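PDB 4RGI: uncharacterized protein from Yersinia pestis, which is of unknown function but carries a KTSC domain, folded as a small single-chain alpha-beta sandwich. Local coordinates for residues L15-D20 / N48-V53; L26-R31 / R57-V62. All coordinates share one frame; numbering follows the deposited sequence.

Interaction 1. Residues L15-D20 / N48-V53; sequences LSIGYD and NFMSAV
Ile17 overlaps the ring of Phe49, laying its terminal methyl over one face of the aromatic system. CD1 of Ile17 lies 3.6 Å from the Phe49 ring centroid and 13° off the ring normal, the geometry of a CH-pi contact centred on the ring. Its nearest ring atom is CZ of Phe49, also 3.6 Å from CD1 of Ile17. The other branch of the isoleucine is used differently. CG2 of Ile17 meets SE of Met50, a selenomethionine in this crystal, at 3.8 Å, and CB of Ile17 lies equally near the selenium. The first torsion of Ile17 accounts for this division of labour: with CG1 anti to the carbonyl carbon (chi1 -61°) and CG2 anti to the backbone N, the two branches fork, one onto the ring and one onto the selenium.

The helix supplies its two side chains in different ways. Phe49 points from the helix toward the strand, whereas the Met50 chain bends at both its second and third torsions to bring its selenium alongside Ile17, past which it runs in the opposite direction. Between residues 15-20 and 48-53, Ile17 is the only strand side chain in contact, and the nearest alpha carbons, those of Ile17 and Met50, stay 8.2 Å apart; farther along the strand, Tyr19 stacks on His46 of the same helix. Leu26 of strand 25-30 also touches Phe49, so the ring is shared by two strands. Next to Ile17 in the chain, Leu15 and Ser16 form a classic beta bulge opposite Gln29.

With methyls, an aromatic face and selenium as the touching groups, and the Ile17 and Phe49 side chains buried, helix and sheet are joined here by dispersion and hydrophobic burial.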
# COMPACT_ATOMS: atom_id res chain seq x y z
N LEU A 15 5.72 -2.15 6.70
CA LEU A 15 5.70 -3.49 7.30
C LEU A 15 4.91 -4.52 6.49
O LEU A 15 5.32 -5.67 6.37
CB LEU A 15 5.15 -3.42 8.72
CG LEU A 15 5.99 -2.68 9.76
CD1 LEU A 15 5.20 -2.54 11.04
CD2 LEU A 15 7.28 -3.43 10.02
N SER A 16 3.77 -4.11 5.94
CA SER A 16 2.93 -5.03 5.19
C SER A 16 1.99 -4.28 4.24
O SER A 16 1.69 -3.11 4.45
CB SER A 16 2.09 -5.92 6.12
OG SER A 16 1.20 -5.15 6.92
N ILE A 17 1.55 -4.97 3.20
CA ILE A 17 0.74 -4.39 2.13
C ILE A 17 -0.35 -5.36 1.76
O ILE A 17 -0.06 -6.53 1.54
CB ILE A 17 1.57 -4.09 0.87
CG1 ILE A 17 2.68 -3.09 1.17
CG2 ILE A 17 0.68 -3.53 -0.25
CD1 ILE A 17 3.68 -2.94 0.03
N GLY A 18 -1.59 -4.88 1.69
CA GLY A 18 -2.69 -5.71 1.23
C GLY A 18 -3.46 -5.04 0.11
O GLY A 18 -3.40 -3.83 -0.05
N TYR A 19 -4.19 -5.83 -0.67
CA TYR A 19 -4.99 -5.27 -1.75
C TYR A 19 -6.29 -6.04 -1.89
O TYR A 19 -6.32 -7.27 -1.86
CB TYR A 19 -4.21 -5.28 -3.06
CG TYR A 19 -4.95 -4.64 -4.21
CD1 TYR A 19 -5.10 -3.26 -4.29
CD2 TYR A 19 -5.50 -5.41 -5.22
CE1 TYR A 19 -5.79 -2.67 -5.35
CE2 TYR A 19 -6.18 -4.83 -6.29
CZ TYR A 19 -6.34 -3.46 -6.34
OH TYR A 19 -7.02 -2.89 -7.41
N ASP A 20 -7.38 -5.28 -2.01
CA ASP A 20 -8.72 -5.82 -2.19
C ASP A 20 -9.16 -5.51 -3.62
O ASP A 20 -9.53 -4.38 -3.92
CB ASP A 20 -9.67 -5.19 -1.16
CG ASP A 20 -11.09 -5.71 -1.24
OD1 ASP A 20 -11.42 -6.51 -2.14
OD2 ASP A 20 -11.88 -5.29 -0.38
N ASN A 48 2.83 -3.84 -9.37
CA ASN A 48 4.10 -3.14 -9.47
C ASN A 48 4.70 -2.76 -8.11
O ASN A 48 5.92 -2.73 -7.95
CB ASN A 48 3.95 -1.87 -10.31
CG ASN A 48 3.73 -2.17 -11.78
OD1 ASN A 48 3.97 -3.29 -12.25
ND2 ASN A 48 3.28 -1.16 -12.51
N PHE A 49 3.84 -2.43 -7.16
CA PHE A 49 4.24 -2.15 -5.79
C PHE A 49 4.95 -3.35 -5.21
O PHE A 49 6.02 -3.24 -4.62
CB PHE A 49 3.01 -1.81 -4.94
CG PHE A 49 3.29 -1.03 -3.66
CD1 PHE A 49 4.57 -0.66 -3.27
CD2 PHE A 49 2.22 -0.66 -2.86
CE1 PHE A 49 4.77 0.07 -2.09
CE2 PHE A 49 2.41 0.07 -1.67
CZ PHE A 49 3.70 0.43 -1.28
N MSE A 50 4.35 -4.52 -5.39
CA MSE A 50 4.89 -5.74 -4.79
C MSE A 50 6.20 -6.15 -5.45
O MSE A 50 7.05 -6.77 -4.81
CB MSE A 50 3.88 -6.88 -4.86
CG MSE A 50 2.61 -6.63 -4.06
SE MSE A 50 2.89 -5.98 -2.21
CE MSE A 50 3.57 -7.60 -1.37
N SER A 51 6.38 -5.79 -6.71
CA SER A 51 7.60 -6.14 -7.44
C SER A 51 8.71 -5.12 -7.33
O SER A 51 9.82 -5.37 -7.78
CB SER A 51 7.29 -6.36 -8.92
OG SER A 51 6.35 -7.39 -9.06
N ALA A 52 8.42 -3.96 -6.76
CA ALA A 52 9.40 -2.88 -6.71
C ALA A 52 10.64 -3.28 -5.92
O ALA A 52 10.54 -3.98 -4.91
CB ALA A 52 8.79 -1.63 -6.08
N VAL A 53 11.79 -2.82 -6.39
CA VAL A 53 13.04 -2.95 -5.67
C VAL A 53 12.93 -2.31 -4.27
O VAL A 53 13.29 -2.93 -3.26
CB VAL A 53 14.19 -2.29 -6.47
CG1 VAL A 53 15.42 -2.12 -5.60
CG2 VAL A 53 14.51 -3.08 -7.71

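Interaction 2. Residues L26-R31 / R57-V62; sequences LEIQFR and RFFDGV
Two phenylalanines make the aromatic part of this contact: Phe30, at the end of strand 25-30, turns its ring edge to the face of Phe59 from helix 55-63. The centroids are 5.1 Å apart and the planes meet at 66°, an edge-to-face pair tilted from a strict T. CZ of Phe30 leads, reaching CZ of Phe59 at 3.5 Å and lying above the Phe59 plane toward the rim rather than over the centre. Phe59 comes within range because its CG stands anti to the backbone N (chi1 171°), which extends the ring from the helix toward the sheet.

The aliphatic part belongs to Ile28. Its CD1 approaches CD1 of Phe59 at 3.7 Å, obliquely to the ring. Within the strand, CG2 of Ile28 also lies 3.6 Å above the plane of the Phe30 ring, toward its rim, so Ile28 touches both rings of the pair.

Around this cluster, Ile14 of strand 14-20 and Tyr38 of strand 34-39 touch both Ile28 and Phe30, while Phe49 of helix 43-51 packs on Ile28. Helix 55-63 therefore lies against the same sheet face as helix 43-51, and a salt bridge from Asp60 to Arg13 adds a polar link beside it.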
# COMPACT_ATOMS: atom_id res chain seq x y z
N LEU A 26 -6.14 -0.39 -1.45
CA LEU A 26 -4.79 -0.77 -1.09
C LEU A 26 -4.57 -0.45 0.38
O LEU A 26 -4.88 0.65 0.80
CB LEU A 26 -3.78 -0.01 -1.94
CG LEU A 26 -2.30 -0.25 -1.67
CD1 LEU A 26 -1.87 -1.59 -2.25
CD2 LEU A 26 -1.55 0.87 -2.32
N GLU A 27 -4.04 -1.39 1.16
CA GLU A 27 -3.82 -1.13 2.58
C GLU A 27 -2.34 -1.22 2.88
O GLU A 27 -1.69 -2.20 2.54
CB GLU A 27 -4.62 -2.11 3.44
CG GLU A 27 -4.74 -1.70 4.90
CD GLU A 27 -5.76 -2.56 5.64
OE1 GLU A 27 -6.97 -2.27 5.55
OE2 GLU A 27 -5.35 -3.54 6.27
N ILE A 28 -1.80 -0.18 3.50
CA ILE A 28 -0.38 -0.12 3.78
C ILE A 28 -0.17 0.05 5.28
O ILE A 28 -0.68 0.99 5.86
CB ILE A 28 0.31 1.05 3.06
CG1 ILE A 28 0.03 0.99 1.55
CG2 ILE A 28 1.82 0.99 3.33
CD1 ILE A 28 0.71 2.11 0.78
N GLN A 29 0.57 -0.87 5.89
CA GLN A 29 0.94 -0.68 7.28
C GLN A 29 2.37 -0.14 7.37
O GLN A 29 3.32 -0.80 6.95
CB GLN A 29 0.80 -2.00 8.03
CG GLN A 29 1.31 -1.95 9.46
CD GLN A 29 1.19 -3.28 10.13
OE1 GLN A 29 1.33 -4.33 9.51
NE2 GLN A 29 0.93 -3.25 11.44
N PHE A 30 2.52 1.07 7.89
CA PHE A 30 3.83 1.72 8.01
C PHE A 30 4.52 1.39 9.34
O PHE A 30 3.86 1.08 10.33
CB PHE A 30 3.69 3.23 7.87
CG PHE A 30 3.18 3.67 6.53
CD1 PHE A 30 1.83 3.89 6.32
CD2 PHE A 30 4.05 3.88 5.48
CE1 PHE A 30 1.37 4.29 5.07
CE2 PHE A 30 3.61 4.27 4.25
CZ PHE A 30 2.27 4.48 4.04
N ARG A 31 5.85 1.45 9.37
CA ARG A 31 6.58 1.13 10.60
C ARG A 31 6.20 2.01 11.78
O ARG A 31 5.80 1.50 12.84
CB ARG A 31 8.09 1.24 10.36
CG ARG A 31 8.64 0.11 9.54
CD ARG A 31 10.08 -0.17 9.90
NE ARG A 31 10.56 -1.35 9.19
CZ ARG A 31 10.72 -2.54 9.74
NH1 ARG A 31 10.45 -2.72 11.03
NH2 ARG A 31 11.16 -3.55 9.01
N ARG A 57 10.44 3.80 -2.20
CA ARG A 57 10.55 4.63 -3.39
C ARG A 57 9.29 4.55 -4.22
O ARG A 57 8.82 5.56 -4.75
CB ARG A 57 11.74 4.20 -4.25
CG ARG A 57 11.85 5.02 -5.55
CD ARG A 57 13.03 4.59 -6.43
NE ARG A 57 12.93 5.17 -7.77
CZ ARG A 57 13.47 6.33 -8.12
NH1 ARG A 57 14.16 7.04 -7.23
NH2 ARG A 57 13.33 6.78 -9.36
N PHE A 58 8.75 3.34 -4.34
CA PHE A 58 7.53 3.16 -5.11
C PHE A 58 6.37 3.87 -4.43
O PHE A 58 5.58 4.54 -5.07
CB PHE A 58 7.20 1.68 -5.31
CG PHE A 58 6.03 1.45 -6.23
CD1 PHE A 58 4.73 1.50 -5.75
CD2 PHE A 58 6.24 1.20 -7.57
CE1 PHE A 58 3.66 1.30 -6.59
CE2 PHE A 58 5.17 1.00 -8.42
CZ PHE A 58 3.88 1.05 -7.93
N PHE A 59 6.26 3.72 -3.11
CA PHE A 59 5.22 4.45 -2.40
C PHE A 59 5.34 5.94 -2.65
O PHE A 59 4.37 6.62 -2.98
CB PHE A 59 5.27 4.18 -0.90
CG PHE A 59 4.37 5.06 -0.11
CD1 PHE A 59 2.99 4.92 -0.20
CD2 PHE A 59 4.88 6.04 0.70
CE1 PHE A 59 2.15 5.73 0.52
CE2 PHE A 59 4.04 6.87 1.44
CZ PHE A 59 2.68 6.72 1.35
N ASP A 60 6.55 6.47 -2.52
CA ASP A 60 6.75 7.91 -2.70
C ASP A 60 6.41 8.39 -4.11
O ASP A 60 5.87 9.48 -4.29
CB ASP A 60 8.19 8.31 -2.37
CG ASP A 60 8.46 8.37 -0.89
OD1 ASP A 60 7.49 8.52 -0.12
OD2 ASP A 60 9.64 8.27 -0.48
N GLY A 61 6.73 7.58 -5.11
CA GLY A 61 6.60 8.01 -6.49
C GLY A 61 5.26 7.76 -7.14
O GLY A 61 4.87 8.47 -8.08
N VAL A 62 4.53 6.75 -6.65
CA VAL A 62 3.34 6.29 -7.35
C VAL A 62 2.07 6.38 -6.53
O VAL A 62 0.99 6.60 -7.08
CB VAL A 62 3.54 4.84 -7.81
CG1 VAL A 62 2.35 4.34 -8.60
CG2 VAL A 62 4.81 4.74 -8.64

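Overall arrangement
Both interactions are buried and belong to the hydrophobic layer between the antiparallel sheet and its two consecutive helices, with centres about 8 Å apart. Interaction 1 joins strand 14-20 to helix 43-51, and interaction 2 joins the neighbouring strand 25-30 to helix 55-63; their segments alternate along the chain. The first relies on an aliphatic side chain meeting a ring face and a selenium, the second on an aromatic pair backed by an isoleucine. Phe49 and Phe58 link the helices directly, with CD1 of Phe49 3.3 Å from CD1 of Phe58. Away from that layer the strands are tied by polar contacts, including Ser16 OG with Gln29 OE1 at 2.7 Å.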